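Local coordinates for protein putative 4-amino-4-deoxychorismate lyase (Thermus thermophilus, PDB 2ZGI) that probably acts as a pyridoxal-phosphate-dependent lyase of the class-IV aminotransferase family, with a putative role as 4-amino-4-deoxychorismate lyase, at residues L54-P57 and G58-A61; P132-L135 and A136-A140. All blocks are in the same frame, centred on the assembly; numbering follows the deposited sequence.

Contact 1: L54-P57 and G58-A61; sequences LSYP and GDEA
The phenol of Tyr56 donates a hydrogen bond to Asp59 OD1, with Tyr56 OH 2.6 Å from it, a short bond that bridges the start of helix 59-72 and the loop before it. OD1 lies at the rim of the ring, in its plane, and is met nearly along its own C-O axis. The carboxylate is turned almost at right angles to the ring, the two planes being 81° apart, so ring and carboxylate do not stack. The intervening backbone crosses one face of the ring: Gly58 N stands 3.3 Å above the ring plane, displaced toward the rim, and Gly58 CA comes to 3.5 Å from Tyr56 CE2. Tyr56 reaches forward along the chain because its CG is anti to the backbone N (chi1 -174°), which lays the ring alongside the turn.

Gly58 is the N-cap residue, with phi positive at 98°, a conformation in which a beta carbon would be jammed against Pro57 O and which glycine, having none, adopts without strain. That same Pro57 O takes a hydrogen bond from a water at 2.7 Å, and the water in turn weakly accepts from Ala61 N at 3.4 Å, a solvent link across the first helical turn. The methyl of Ala61 lies 3.8 Å from Pro57 O.

Farther out, Leu42, Arg46 and Leu50 of helix 38-51 pack against the Tyr56 ring, Phe62 touches both Tyr56 and Pro57, and Arg90 of strand 89-96 lies against Pro57 and Ala61. The place of Asp59 at the N-terminus of helix 59-72, together with the phenol, would probably favour the ionised carboxylate and lower its pKa, in keeping with Asp59 as acceptor and the phenol as donor.

Contact 2: P132-L135 and A136-A140; sequences PYRL and ALEEA
Arg134 O receives the shortest backbone bond of this contact, from Glu138 N at 2.8 Å. It is one of four successive i to i+4 bonds of an alpha helix, 131-142, the helical arm of the beta-alpha-beta unit between strands 111-117 and 147-151. Ala136 N to Pro132 O, at 2.9 Å, begins the series, and Glu139 N to Leu135 O, at 3.0 Å, ends it.

On the outer side, Glu138, extended beyond CG, runs back along the preceding turn, its CG 3.5 Å from Arg134 O, and the carboxylate comes to the Arg134 guanidinium obliquely, the planes 81° apart. The salt bridge is long, Arg134 NH2 lying 3.8 Å from Glu138 OE2. A bend in the arginine chain at chi3 (56°) turns the guanidinium so that NE meets a water shared with the glutamate. The stronger partner of Arg134 is His20 of the second subunit, whose ND1 is hydrogen-bonded to NH1.

Ala136 is buried against Thr114 and Leu150; beside it the partly exposed Glu139 forms a salt bridge with Arg112 of strand 111-117. Near the start of the helix, Tyr133 touches the bound pyridoxal phosphate and its ring meets that of Tyr130. Between arginine and glutamate, the water in the guanidinium plane accepts from Arg134 NE at 3.0 Å and donates to Glu138 OE2 at 2.8 Å.

In the fold
Contact 1 is a surface feature, its centre about 21 Å from the centre of the chain, while contact 2 is partly buried, its centre about 14 Å from that point. Their nearest atoms are about 15 Å apart and they share no secondary-structure element. Residues 54-61 turn from a loop into helix 59-72 beside helix 38-51, and no other chain of the assembly touches them; residues 132-140 are helical throughout and reach the cofactor, two strands and the second subunit. The chemistry follows: a direct phenol-carboxylate bond and a glycine N-cap mark the helix start, whereas regular backbone bonds run through contact 2, with its charged side chains paired through water, across the subunit boundary or to a strand.

Contact 1: L54-P57 and G58-A61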
ATOM      1  N   LEU D  54     -22.729  -7.794 -19.623  1.00 32.93           N
ATOM      2  CA  LEU D  54     -24.131  -7.936 -19.254  1.00 34.14           C
ATOM      3  C   LEU D  54     -25.053  -7.537 -20.414  1.00 34.90           C
ATOM      4  O   LEU D  54     -24.893  -6.456 -20.987  1.00 35.79           O
ATOM      5  CB  LEU D  54     -24.445  -7.085 -18.011  1.00 34.27           C
ATOM      6  CG  LEU D  54     -23.618  -7.301 -16.736  1.00 34.39           C
ATOM      7  CD1 LEU D  54     -23.841  -6.119 -15.795  1.00 36.90           C
ATOM      8  CD2 LEU D  54     -23.985  -8.594 -16.063  1.00 33.73           C
ATOM      9  N   SER D  55     -25.996  -8.408 -20.763  1.00 34.97           N
ATOM     10  CA  SER D  55     -27.039  -8.081 -21.755  1.00 35.41           C
ATOM     11  C   SER D  55     -27.794  -6.805 -21.415  1.00 34.45           C
ATOM     12  O   SER D  55     -28.343  -6.680 -20.317  1.00 35.04           O
ATOM     13  CB  SER D  55     -28.048  -9.216 -21.879  1.00 35.59           C
ATOM     14  OG  SER D  55     -27.404 -10.434 -22.186  1.00 38.36           O
ATOM     15  N   TYR D  56     -27.811  -5.866 -22.354  1.00 33.96           N
ATOM     16  CA  TYR D  56     -28.583  -4.626 -22.244  1.00 33.02           C
ATOM     17  C   TYR D  56     -30.014  -4.851 -22.748  1.00 33.41           C
ATOM     18  O   TYR D  56     -30.199  -5.321 -23.857  1.00 34.40           O
ATOM     19  CB  TYR D  56     -27.896  -3.505 -23.035  1.00 32.62           C
ATOM     20  CG  TYR D  56     -28.578  -2.163 -22.843  1.00 31.45           C
ATOM     21  CD1 TYR D  56     -28.642  -1.579 -21.584  1.00 30.06           C
ATOM     22  CD2 TYR D  56     -29.203  -1.505 -23.909  1.00 31.12           C
ATOM     23  CE1 TYR D  56     -29.271  -0.367 -21.383  1.00 31.48           C
ATOM     24  CE2 TYR D  56     -29.855  -0.278 -23.713  1.00 31.09           C
ATOM     25  CZ  TYR D  56     -29.887   0.277 -22.431  1.00 31.15           C
ATOM     26  OH  TYR D  56     -30.512   1.480 -22.171  1.00 31.49           O
ATOM     27  N   PRO D  57     -31.039  -4.529 -21.941  1.00 33.48           N
ATOM     28  CA  PRO D  57     -32.412  -4.850 -22.398  1.00 34.07           C
ATOM     29  C   PRO D  57     -33.049  -3.860 -23.398  1.00 34.54           C
ATOM     30  O   PRO D  57     -34.194  -4.076 -23.853  1.00 35.01           O
ATOM     31  CB  PRO D  57     -33.201  -4.892 -21.099  1.00 34.65           C
ATOM     32  CG  PRO D  57     -32.488  -3.915 -20.223  1.00 33.78           C
ATOM     33  CD  PRO D  57     -31.018  -4.119 -20.534  1.00 33.29           C
ATOM     34  N   GLY D  58     -32.317  -2.804 -23.751  1.00 34.01           N
ATOM     35  CA  GLY D  58     -32.760  -1.858 -24.756  1.00 33.93           C
ATOM     36  C   GLY D  58     -33.380  -0.628 -24.150  1.00 33.88           C
ATOM     37  O   GLY D  58     -33.941  -0.668 -23.042  1.00 33.52           O
ATOM     38  N   ASP D  59     -33.288   0.468 -24.892  1.00 33.77           N
ATOM     39  CA  ASP D  59     -33.862   1.725 -24.475  1.00 34.11           C
ATOM     40  C   ASP D  59     -35.379   1.652 -24.392  1.00 34.17           C
ATOM     41  O   ASP D  59     -35.957   2.143 -23.437  1.00 33.84           O
ATOM     42  CB  ASP D  59     -33.402   2.852 -25.401  1.00 34.63           C
ATOM     43  CG  ASP D  59     -31.937   3.185 -25.219  1.00 36.94           C
ATOM     44  OD1 ASP D  59     -31.401   2.880 -24.140  1.00 37.52           O
ATOM     45  OD2 ASP D  59     -31.306   3.725 -26.148  1.00 38.82           O
ATOM     46  N   GLU D  60     -36.031   1.025 -25.369  1.00 34.09           N
ATOM     47  CA  GLU D  60     -37.506   1.024 -25.362  1.00 34.75           C
ATOM     48  C   GLU D  60     -38.109   0.452 -24.083  1.00 33.76           C
ATOM     49  O   GLU D  60     -39.063   1.020 -23.545  1.00 33.84           O
ATOM     50  CB  GLU D  60     -38.122   0.338 -26.594  1.00 35.29           C
ATOM     51  CG  GLU D  60     -39.291   1.117 -27.225  1.00 38.86           C
ATOM     52  CD  GLU D  60     -40.500   1.359 -26.296  1.00 42.45           C
ATOM     53  OE1 GLU D  60     -41.527   0.625 -26.439  1.00 45.49           O
ATOM     54  OE2 GLU D  60     -40.453   2.289 -25.441  1.00 39.55           O
ATOM     55  N   ALA D  61     -37.532  -0.651 -23.593  1.00 32.74           N
ATOM     56  CA  ALA D  61     -38.011  -1.322 -22.401  1.00 32.17           C
ATOM     57  C   ALA D  61     -37.894  -0.389 -21.198  1.00 31.90           C
ATOM     58  O   ALA D  61     -38.814  -0.287 -20.377  1.00 30.51           O
ATOM     59  CB  ALA D  61     -37.238  -2.631 -22.175  1.00 32.34           C
TER
HETATM   60  O   HOH W   1     -35.899  -2.822 -25.590  1.00 36.92           O

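Contact 2: P132-L135 and A136-A140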
ATOM      1  N   PRO D 132     -16.882  -0.603  -1.220  1.00 24.25           N
ATOM      2  CA  PRO D 132     -15.898   0.428  -0.848  1.00 23.98           C
ATOM      3  C   PRO D 132     -16.509   1.835  -0.721  1.00 23.45           C
ATOM      4  O   PRO D 132     -16.142   2.582   0.188  1.00 23.52           O
ATOM      5  CB  PRO D 132     -14.884   0.389  -2.003  1.00 25.20           C
ATOM      6  CG  PRO D 132     -14.992  -1.053  -2.539  1.00 24.94           C
ATOM      7  CD  PRO D 132     -16.469  -1.364  -2.411  1.00 23.80           C
ATOM      8  N   TYR D 133     -17.434   2.183  -1.621  1.00 23.25           N
ATOM      9  CA  TYR D 133     -18.125   3.463  -1.601  1.00 21.96           C
ATOM     10  C   TYR D 133     -19.024   3.548  -0.376  1.00 21.87           C
ATOM     11  O   TYR D 133     -19.063   4.566   0.303  1.00 21.13           O
ATOM     12  CB  TYR D 133     -18.931   3.675  -2.893  1.00 22.76           C
ATOM     13  CG  TYR D 133     -18.061   3.502  -4.121  1.00 23.48           C
ATOM     14  CD1 TYR D 133     -17.281   4.561  -4.613  1.00 22.25           C
ATOM     15  CD2 TYR D 133     -17.983   2.270  -4.763  1.00 24.13           C
ATOM     16  CE1 TYR D 133     -16.443   4.367  -5.741  1.00 25.41           C
ATOM     17  CE2 TYR D 133     -17.164   2.077  -5.851  1.00 25.59           C
ATOM     18  CZ  TYR D 133     -16.414   3.125  -6.353  1.00 24.61           C
ATOM     19  OH  TYR D 133     -15.627   2.877  -7.458  1.00 24.26           O
ATOM     20  N   ARG D 134     -19.715   2.470  -0.061  1.00 21.57           N
ATOM     21  CA  ARG D 134     -20.525   2.484   1.190  1.00 23.18           C
ATOM     22  C   ARG D 134     -19.640   2.771   2.397  1.00 23.47           C
ATOM     23  O   ARG D 134     -19.930   3.671   3.197  1.00 23.53           O
ATOM     24  CB  ARG D 134     -21.250   1.160   1.393  1.00 23.21           C
ATOM     25  CG  ARG D 134     -22.298   0.818   0.311  1.00 23.40           C
ATOM     26  CD  ARG D 134     -23.032  -0.464   0.670  1.00 24.42           C
ATOM     27  NE  ARG D 134     -23.662  -0.393   1.988  1.00 28.56           N
ATOM     28  CZ  ARG D 134     -24.867   0.113   2.244  1.00 27.90           C
ATOM     29  NH1 ARG D 134     -25.646   0.588   1.270  1.00 27.60           N
ATOM     30  NH2 ARG D 134     -25.310   0.125   3.500  1.00 30.76           N
ATOM     31  N   LEU D 135     -18.553   2.010   2.515  1.00 23.60           N
ATOM     32  CA  LEU D 135     -17.623   2.135   3.645  1.00 23.60           C
ATOM     33  C   LEU D 135     -16.988   3.536   3.725  1.00 24.19           C
ATOM     34  O   LEU D 135     -16.820   4.096   4.838  1.00 24.60           O
ATOM     35  CB  LEU D 135     -16.560   1.035   3.590  1.00 24.06           C
ATOM     36  CG  LEU D 135     -17.095  -0.379   3.756  1.00 25.07           C
ATOM     37  CD1 LEU D 135     -16.055  -1.393   3.292  1.00 25.77           C
ATOM     38  CD2 LEU D 135     -17.637  -0.686   5.220  1.00 25.65           C
ATOM     39  N   ALA D 136     -16.669   4.115   2.558  1.00 24.03           N
ATOM     40  CA  ALA D 136     -16.159   5.468   2.494  1.00 24.32           C
ATOM     41  C   ALA D 136     -17.184   6.500   3.017  1.00 25.51           C
ATOM     42  O   ALA D 136     -16.817   7.425   3.787  1.00 25.69           O
ATOM     43  CB  ALA D 136     -15.678   5.820   1.062  1.00 25.02           C
ATOM     44  N   LEU D 137     -18.457   6.359   2.627  1.00 25.45           N
ATOM     45  CA  LEU D 137     -19.481   7.290   3.113  1.00 24.92           C
ATOM     46  C   LEU D 137     -19.738   7.077   4.615  1.00 25.19           C
ATOM     47  O   LEU D 137     -19.923   8.047   5.355  1.00 24.31           O
ATOM     48  CB  LEU D 137     -20.794   7.144   2.326  1.00 26.14           C
ATOM     49  CG  LEU D 137     -21.973   8.036   2.784  1.00 24.09           C
ATOM     50  CD1 LEU D 137     -21.648   9.540   2.649  1.00 27.12           C
ATOM     51  CD2 LEU D 137     -23.260   7.696   2.031  1.00 26.90           C
ATOM     52  N   GLU D 138     -19.747   5.822   5.055  1.00 26.12           N
ATOM     53  CA  GLU D 138     -19.936   5.521   6.491  1.00 27.73           C
ATOM     54  C   GLU D 138     -18.851   6.185   7.352  1.00 27.40           C
ATOM     55  O   GLU D 138     -19.154   6.822   8.357  1.00 26.70           O
ATOM     56  CB  GLU D 138     -20.051   4.020   6.766  1.00 27.75           C
ATOM     57  CG  GLU D 138     -21.402   3.416   6.325  1.00 32.92           C
ATOM     58  CD  GLU D 138     -21.425   1.877   6.208  1.00 38.93           C
ATOM     59  OE1 GLU D 138     -20.501   1.203   6.734  1.00 44.08           O
ATOM     60  OE2 GLU D 138     -22.388   1.347   5.591  1.00 40.20           O
ATOM     61  N   GLU D 139     -17.598   6.078   6.920  1.00 27.02           N
ATOM     62  CA  GLU D 139     -16.515   6.788   7.579  1.00 27.19           C
ATOM     63  C   GLU D 139     -16.695   8.309   7.589  1.00 27.54           C
ATOM     64  O   GLU D 139     -16.529   8.964   8.648  1.00 27.01           O
ATOM     65  CB  GLU D 139     -15.152   6.381   6.992  1.00 27.64           C
ATOM     66  CG  GLU D 139     -13.967   6.958   7.798  1.00 27.76           C
ATOM     67  CD  GLU D 139     -12.633   6.725   7.125  1.00 26.72           C
ATOM     68  OE1 GLU D 139     -12.380   5.568   6.755  1.00 26.99           O
ATOM     69  OE2 GLU D 139     -11.856   7.702   6.957  1.00 28.98           O
ATOM     70  N   ALA D 140     -17.059   8.888   6.447  1.00 26.80           N
ATOM     71  CA  ALA D 140     -17.259  10.317   6.372  1.00 27.42           C
ATOM     72  C   ALA D 140     -18.316  10.808   7.371  1.00 28.59           C
ATOM     73  O   ALA D 140     -18.118  11.807   8.099  1.00 27.78           O
ATOM     74  CB  ALA D 140     -17.627  10.737   4.946  1.00 27.28           C
TER
HETATM   75  O   HOH W   2     -22.031  -1.166   4.433  1.00 46.06           O